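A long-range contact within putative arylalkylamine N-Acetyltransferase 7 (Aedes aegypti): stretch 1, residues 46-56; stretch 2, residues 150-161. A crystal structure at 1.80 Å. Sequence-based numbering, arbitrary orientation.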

ATOM      1  N   ARG A  46      -1.927 -10.203 -10.113  1.00 18.98           N
ATOM      2  CA  ARG A  46      -3.209 -10.882 -10.125  1.00 18.91           C
ATOM      3  C   ARG A  46      -3.829 -10.885  -8.735  1.00 18.85           C
ATOM      4  O   ARG A  46      -5.032 -10.639  -8.585  1.00 19.42           O
ATOM      5  N   HIS A  47      -2.989 -11.070  -7.720  1.00 16.82           N
ATOM      6  CA  HIS A  47      -3.475 -11.052  -6.354  1.00 17.64           C
ATOM      7  C   HIS A  47      -4.092  -9.679  -6.090  1.00 17.19           C
ATOM      8  O   HIS A  47      -5.206  -9.578  -5.563  1.00 17.26           O
ATOM      9  N   MET A  48      -3.397  -8.628  -6.521  1.00 17.33           N
ATOM     10  CA  MET A  48      -3.901  -7.278  -6.297  1.00 18.06           C
ATOM     11  C   MET A  48      -5.253  -7.112  -6.995  1.00 17.41           C
ATOM     12  O   MET A  48      -6.176  -6.533  -6.432  1.00 17.39           O
ATOM     13  N   CYS A  49      -5.384  -7.658  -8.201  1.00 15.73           N
ATOM     14  CA  CYS A  49      -6.629  -7.503  -8.930  1.00 15.27           C
ATOM     15  C   CYS A  49      -7.735  -8.329  -8.316  1.00 18.55           C
ATOM     16  O   CYS A  49      -8.907  -7.960  -8.392  1.00 21.51           O
ATOM     17  N   ASP A  50      -7.374  -9.449  -7.695  1.00 19.96           N
ATOM     18  CA  ASP A  50      -8.401 -10.398  -7.284  1.00 18.36           C
ATOM     19  C   ASP A  50      -9.006  -9.955  -5.973  1.00 19.64           C
ATOM     20  O   ASP A  50     -10.173 -10.227  -5.680  1.00 20.11           O
ATOM     21  N   TYR A  51      -8.191  -9.286  -5.175  1.00 17.65           N
ATOM     22  CA  TYR A  51      -8.595  -8.962  -3.827  1.00 16.41           C
ATOM     23  C   TYR A  51      -8.640  -7.463  -3.549  1.00 17.55           C
ATOM     24  O   TYR A  51      -9.714  -6.909  -3.335  1.00 19.25           O
ATOM     25  N   PHE A  52      -7.486  -6.808  -3.553  1.00 16.53           N
ATOM     26  CA  PHE A  52      -7.424  -5.377  -3.272  1.00 15.38           C
ATOM     27  C   PHE A  52      -8.399  -4.552  -4.117  1.00 18.69           C
ATOM     28  O   PHE A  52      -9.152  -3.733  -3.582  1.00 16.21           O
ATOM     29  N   ALA A  53      -8.394  -4.792  -5.426  1.00 16.66           N
ATOM     30  CA  ALA A  53      -9.280  -4.078  -6.348  1.00 18.13           C
ATOM     31  C   ALA A  53     -10.744  -4.302  -6.002  1.00 18.48           C
ATOM     32  O   ALA A  53     -11.577  -3.433  -6.230  1.00 15.24           O
ATOM     33  N   ARG A  54     -11.060  -5.476  -5.462  1.00 18.94           N
ATOM     34  CA  ARG A  54     -12.438  -5.800  -5.144  1.00 19.99           C
ATOM     35  C   ARG A  54     -12.865  -5.291  -3.769  1.00 21.30           C
ATOM     36  O   ARG A  54     -14.002  -4.858  -3.598  1.00 20.80           O
ATOM     37  N   ASP A  55     -11.949  -5.324  -2.804  1.00 18.63           N
ATOM     38  CA  ASP A  55     -12.321  -5.176  -1.397  1.00 19.69           C
ATOM     39  C   ASP A  55     -12.009  -3.827  -0.733  1.00 19.83           C
ATOM     40  O   ASP A  55     -12.671  -3.451   0.225  1.00 20.17           O
ATOM     41  N   GLU A  56     -11.001  -3.110  -1.213  1.00 18.13           N
ATOM     42  CA  GLU A  56     -10.617  -1.849  -0.570  1.00 17.83           C
ATOM     43  C   GLU A  56     -11.719  -0.796  -0.745  1.00 17.99           C
ATOM     44  O   GLU A  56     -12.335  -0.727  -1.809  1.00 15.95           O
ATOM     45  N   ALA A 150       3.217   3.764  -0.950  1.00 13.67           N
ATOM     46  CA  ALA A 150       2.543   2.540  -1.365  1.00 12.20           C
ATOM     47  C   ALA A 150       1.342   2.832  -2.246  1.00 14.88           C
ATOM     48  O   ALA A 150       0.739   3.901  -2.158  1.00 15.56           O
ATOM     49  N   MET A 151       0.972   1.851  -3.063  1.00 13.96           N
ATOM     50  CA  MET A 151      -0.257   1.918  -3.847  1.00 17.00           C
ATOM     51  C   MET A 151      -1.014   0.611  -3.670  1.00 16.05           C
ATOM     52  O   MET A 151      -1.212  -0.129  -4.630  1.00 19.36           O
ATOM     53  N   GLY A 152      -1.392   0.304  -2.433  1.00 16.05           N
ATOM     54  CA  GLY A 152      -2.268  -0.826  -2.168  1.00 14.62           C
ATOM     55  C   GLY A 152      -1.639  -1.971  -1.397  1.00 15.88           C
ATOM     56  O   GLY A 152      -0.536  -2.434  -1.729  1.00 15.21           O
ATOM     57  N   LEU A 153      -2.348  -2.422  -0.364  1.00 16.21           N
ATOM     58  CA  LEU A 153      -1.994  -3.635   0.369  1.00 17.61           C
ATOM     59  C   LEU A 153      -3.165  -4.605   0.248  1.00 20.43           C
ATOM     60  O   LEU A 153      -4.288  -4.286   0.655  1.00 19.13           O
ATOM     61  N   SER A 154      -2.887  -5.778  -0.321  1.00 20.14           N
ATOM     62  CA  SER A 154      -3.885  -6.817  -0.546  1.00 20.62           C
ATOM     63  C   SER A 154      -3.599  -8.009   0.360  1.00 20.42           C
ATOM     64  O   SER A 154      -2.458  -8.436   0.490  1.00 18.14           O
ATOM     65  N   VAL A 155      -4.632  -8.540   1.004  1.00 20.45           N
ATOM     66  CA  VAL A 155      -4.487  -9.778   1.770  1.00 19.99           C
ATOM     67  C   VAL A 155      -5.569 -10.750   1.330  1.00 21.89           C
ATOM     68  O   VAL A 155      -6.729 -10.356   1.201  1.00 22.35           O
ATOM     69  N   ASP A 156      -5.190 -12.005   1.087  1.00 20.41           N
ATOM     70  CA  ASP A 156      -6.165 -13.013   0.686  1.00 21.47           C
ATOM     71  C   ASP A 156      -7.145 -13.195   1.831  1.00 20.06           C
ATOM     72  O   ASP A 156      -6.741 -13.467   2.961  1.00 20.31           O
ATOM     73  N   PRO A 157      -8.446 -13.031   1.541  1.00 22.95           N
ATOM     74  CA  PRO A 157      -9.536 -13.176   2.503  1.00 21.28           C
ATOM     75  C   PRO A 157      -9.446 -14.431   3.367  1.00 23.98           C
ATOM     76  O   PRO A 157      -9.834 -14.368   4.531  1.00 22.99           O
ATOM     77  N   LYS A 158      -8.924 -15.539   2.846  1.00 21.41           N
ATOM     78  CA  LYS A 158      -8.876 -16.743   3.671  1.00 24.16           C
ATOM     79  C   LYS A 158      -7.749 -16.704   4.701  1.00 22.63           C
ATOM     80  O   LYS A 158      -7.565 -17.657   5.469  1.00 24.79           O
ATOM     81  N   TYR A 159      -7.013 -15.592   4.723  1.00 22.22           N
ATOM     82  CA  TYR A 159      -5.995 -15.348   5.735  1.00 21.90           C
ATOM     83  C   TYR A 159      -6.278 -14.115   6.579  1.00 22.38           C
ATOM     84  O   TYR A 159      -5.426 -13.703   7.378  1.00 21.55           O
ATOM     85  N   ARG A 160      -7.443 -13.499   6.414  1.00 22.74           N
ATOM     86  CA  ARG A 160      -7.691 -12.291   7.192  1.00 23.66           C
ATOM     87  C   ARG A 160      -7.965 -12.600   8.667  1.00 22.74           C
ATOM     88  O   ARG A 160      -8.185 -13.757   9.053  1.00 22.93           O
ATOM     89  N   GLY A 161      -7.877 -11.566   9.498  1.00 22.11           N
ATOM     90  CA  GLY A 161      -8.097 -11.706  10.924  1.00 24.32           C
ATOM     91  C   GLY A 161      -6.886 -12.252  11.661  1.00 24.41           C
ATOM     92  O   GLY A 161      -6.979 -12.620  12.831  1.00 27.15           O
TER

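Helix 46-55 lies nearly at right angles across strand 152-155, their axes 7.0 Å apart at closest approach, and the CA atoms of Phe52 and Ser154 face each other at 4.7 Å. His47, Tyr51, Phe52 and Asp55 direct their CA-to-CB bonds toward the second stretch.

The apolar packing centres on Phe52 (chi1 t), whose ring lays one face over Gly152: the glycine CA sits 3.8 Å from the ring centroid, a CH-pi contact. Glycine suits this place twice over. A CB here would clash with Phe52 CZ and Met48 CE, and the backbone angles would jam it against the preceding carbonyl. Met48, with all three chi angles m, starts sideways, but its flexible thioether curls inward, bringing SD to 3.5 Å from Ser154 CB and CE to 3.6 Å from Gly152 O. Farther along, Tyr51 (chi1 m) sets CD1 3.3 Å from Pro157 CD, while Asp156 CA lies over one face of its flat ring.

Ser154 (chi1 t) is small enough to fit against the helix, its CB 3.5 Å from Phe52 CB. Its hydroxyl accepts a weak hydrogen bond from the backbone, Phe52 N to Ser154 OG at 3.2 Å, and also lies 3.0 Å from ND1 of His47 (chi1 t).

Charge closes the other end. Arg160 (chi1 m, chi2 t) is long enough to reach back from the loop, and its NH2 forms a salt bridge with OD2 of Asp55 (chi1 m) at 2.8 Å. The same NH2 donates to Val155 O at 2.9 Å, steadying the guanidinium. Arg54 NE pairs with Asp55 OD1 at 2.7 Å, so the carboxylate is shared by two arginines. Water 1 donates to Asp55 OD2 at 2.6 Å and weakly accepts from Arg160 NH1 at 3.3 Å, bridging the two stretches.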

ATOM      1  CB  ARG A  46      -3.083 -12.281 -10.741  1.00 20.43           C
ATOM      2  CG  ARG A  46      -3.072 -12.207 -12.260  1.00 20.77           C
ATOM      3  CD  ARG A  46      -2.412 -13.397 -12.960  1.00 22.63           C
ATOM      4  NE  ARG A  46      -2.266 -13.108 -14.388  1.00 19.12           N
ATOM      5  CZ  ARG A  46      -1.945 -14.005 -15.322  1.00 22.25           C
ATOM      6  NH1 ARG A  46      -1.713 -15.271 -15.003  1.00 21.90           N
ATOM      7  NH2 ARG A  46      -1.862 -13.632 -16.591  1.00 22.18           N
ATOM      8  CB  HIS A  47      -2.312 -11.327  -5.401  1.00 16.32           C
ATOM      9  CG  HIS A  47      -2.703 -11.433  -3.969  1.00 19.41           C
ATOM     10  ND1 HIS A  47      -2.975 -10.333  -3.185  1.00 18.49           N
ATOM     11  CD2 HIS A  47      -2.807 -12.510  -3.152  1.00 18.43           C
ATOM     12  CE1 HIS A  47      -3.261 -10.728  -1.960  1.00 18.84           C
ATOM     13  NE2 HIS A  47      -3.159 -12.047  -1.917  1.00 19.28           N
ATOM     14  CB  MET A  48      -2.896  -6.223  -6.777  1.00 17.26           C
ATOM     15  CG  MET A  48      -1.581  -6.177  -5.972  1.00 16.10           C
ATOM     16  SD  MET A  48      -1.743  -5.593  -4.256  1.00 21.55           S
ATOM     17  CE  MET A  48      -2.248  -3.909  -4.501  1.00 17.23           C
ATOM     18  CB  CYS A  49      -6.432  -7.927 -10.376  1.00 17.49           C
ATOM     19  SG  CYS A  49      -5.349  -6.806 -11.232  1.00 19.09           S
ATOM     20  CB  ASP A  50      -7.801 -11.791  -7.090  1.00 18.80           C
ATOM     21  CG  ASP A  50      -7.615 -12.533  -8.387  1.00 21.42           C
ATOM     22  OD1 ASP A  50      -8.142 -12.074  -9.417  1.00 22.00           O
ATOM     23  OD2 ASP A  50      -6.942 -13.586  -8.369  1.00 23.20           O
ATOM     24  CB  TYR A  51      -7.711  -9.720  -2.842  1.00 19.58           C
ATOM     25  CG  TYR A  51      -7.676 -11.199  -3.155  1.00 18.96           C
ATOM     26  CD1 TYR A  51      -8.830 -11.974  -3.064  1.00 21.25           C
ATOM     27  CD2 TYR A  51      -6.503 -11.816  -3.565  1.00 20.11           C
ATOM     28  CE1 TYR A  51      -8.812 -13.331  -3.355  1.00 22.97           C
ATOM     29  CE2 TYR A  51      -6.471 -13.180  -3.858  1.00 21.23           C
ATOM     30  CZ  TYR A  51      -7.626 -13.928  -3.754  1.00 23.56           C
ATOM     31  OH  TYR A  51      -7.590 -15.273  -4.041  1.00 23.01           O
ATOM     32  CB  PHE A  52      -5.997  -4.877  -3.457  1.00 14.76           C
ATOM     33  CG  PHE A  52      -5.852  -3.389  -3.338  1.00 15.13           C
ATOM     34  CD1 PHE A  52      -5.763  -2.776  -2.095  1.00 16.74           C
ATOM     35  CD2 PHE A  52      -5.790  -2.607  -4.474  1.00 15.19           C
ATOM     36  CE1 PHE A  52      -5.628  -1.389  -1.998  1.00 17.12           C
ATOM     37  CE2 PHE A  52      -5.651  -1.226  -4.391  1.00 15.35           C
ATOM     38  CZ  PHE A  52      -5.569  -0.616  -3.164  1.00 15.37           C
ATOM     39  CB  ALA A  53      -9.018  -4.515  -7.778  1.00 17.44           C
ATOM     40  CB  ARG A  54     -12.655  -7.313  -5.219  1.00 19.49           C
ATOM     41  CG  ARG A  54     -14.087  -7.730  -4.945  1.00 23.82           C
ATOM     42  CD  ARG A  54     -14.184  -9.210  -4.652  1.00 25.65           C
ATOM     43  NE  ARG A  54     -13.462  -9.601  -3.439  1.00 26.46           N
ATOM     44  CZ  ARG A  54     -13.018 -10.834  -3.217  1.00 25.90           C
ATOM     45  NH1 ARG A  54     -12.355 -11.124  -2.109  1.00 27.52           N
ATOM     46  NH2 ARG A  54     -13.230 -11.781  -4.119  1.00 27.72           N
ATOM     47  CB  ASP A  55     -11.697  -6.316  -0.589  1.00 21.52           C
ATOM     48  CG  ASP A  55     -12.287  -7.663  -0.949  1.00 23.45           C
ATOM     49  OD1 ASP A  55     -13.374  -7.683  -1.573  1.00 21.29           O
ATOM     50  OD2 ASP A  55     -11.680  -8.699  -0.609  1.00 26.18           O
ATOM     51  CB  GLU A  56      -9.285  -1.353  -1.125  1.00 17.75           C
ATOM     52  CG  GLU A  56      -8.777  -0.054  -0.506  1.00 18.33           C
ATOM     53  CD  GLU A  56      -9.173   1.186  -1.309  1.00 19.17           C
ATOM     54  OE1 GLU A  56      -9.776   1.040  -2.376  1.00 19.95           O
ATOM     55  OE2 GLU A  56      -8.875   2.318  -0.873  1.00 23.86           O
ATOM     56  CB  ALA A 150       2.094   1.770  -0.159  1.00 13.71           C
ATOM     57  CB  MET A 151       0.051   2.145  -5.331  1.00 18.70           C
ATOM     58  CG  MET A 151      -1.172   2.352  -6.223  1.00 18.40           C
ATOM     59  SD  MET A 151      -2.213   3.718  -5.712  1.00 27.89           S
ATOM     60  CE  MET A 151      -3.764   2.888  -5.351  1.00 23.62           C
ATOM     61  CB  LEU A 153      -1.699  -3.335   1.846  1.00 17.16           C
ATOM     62  CG  LEU A 153      -0.952  -4.414   2.660  1.00 15.24           C
ATOM     63  CD1 LEU A 153      -0.403  -3.845   3.962  1.00 16.71           C
ATOM     64  CD2 LEU A 153      -1.806  -5.639   2.978  1.00 19.16           C
ATOM     65  CB  SER A 154      -3.823  -7.255  -2.001  1.00 20.02           C
ATOM     66  OG  SER A 154      -4.868  -8.148  -2.344  1.00 23.06           O
ATOM     67  CB  VAL A 155      -4.612  -9.539   3.285  1.00 22.91           C
ATOM     68  CG1 VAL A 155      -4.930 -10.851   4.039  1.00 19.45           C
ATOM     69  CG2 VAL A 155      -3.341  -8.876   3.841  1.00 20.72           C
ATOM     70  CB  ASP A 156      -5.460 -14.329   0.370  1.00 22.57           C
ATOM     71  CG  ASP A 156      -6.399 -15.391  -0.182  1.00 25.35           C
ATOM     72  OD1 ASP A 156      -7.613 -15.368   0.122  1.00 22.00           O
ATOM     73  OD2 ASP A 156      -5.907 -16.262  -0.922  1.00 25.89           O
ATOM     74  CB  PRO A 157     -10.765 -13.241   1.597  1.00 24.38           C
ATOM     75  CG  PRO A 157     -10.409 -12.364   0.472  1.00 24.62           C
ATOM     76  CD  PRO A 157      -8.951 -12.627   0.217  1.00 21.67           C
ATOM     77  CB  LYS A 158      -8.840 -18.019   2.827  1.00 28.39           C
ATOM     78  CG  LYS A 158      -7.507 -18.330   2.185  1.00 27.28           C
ATOM     79  CD  LYS A 158      -7.708 -19.230   0.957  1.00 30.16           C
ATOM     80  CE  LYS A 158      -6.389 -19.837   0.522  1.00 30.50           C
ATOM     81  NZ  LYS A 158      -5.282 -18.890   0.810  1.00 33.40           N
ATOM     82  CB  TYR A 159      -4.621 -15.170   5.085  1.00 22.10           C
ATOM     83  CG  TYR A 159      -3.967 -16.456   4.692  1.00 23.29           C
ATOM     84  CD1 TYR A 159      -3.923 -16.849   3.367  1.00 24.68           C
ATOM     85  CD2 TYR A 159      -3.398 -17.289   5.647  1.00 25.16           C
ATOM     86  CE1 TYR A 159      -3.318 -18.029   2.995  1.00 26.08           C
ATOM     87  CE2 TYR A 159      -2.800 -18.483   5.284  1.00 26.46           C
ATOM     88  CZ  TYR A 159      -2.762 -18.844   3.954  1.00 28.15           C
ATOM     89  OH  TYR A 159      -2.168 -20.033   3.587  1.00 31.51           O
ATOM     90  CB  ARG A 160      -8.758 -11.383   6.542  1.00 23.42           C
ATOM     91  CG  ARG A 160      -8.173 -10.380   5.511  1.00 24.89           C
ATOM     92  CD  ARG A 160      -9.251  -9.691   4.693  1.00 26.06           C
ATOM     93  NE  ARG A 160      -8.924  -9.605   3.269  1.00 28.21           N
ATOM     94  CZ  ARG A 160      -9.814  -9.322   2.319  1.00 28.71           C
ATOM     95  NH1 ARG A 160     -11.082  -9.104   2.652  1.00 28.01           N
ATOM     96  NH2 ARG A 160      -9.450  -9.259   1.040  1.00 26.39           N
TER
HETATM   97  O   HOH W   1     -13.199 -10.524   0.520  1.00 40.57           O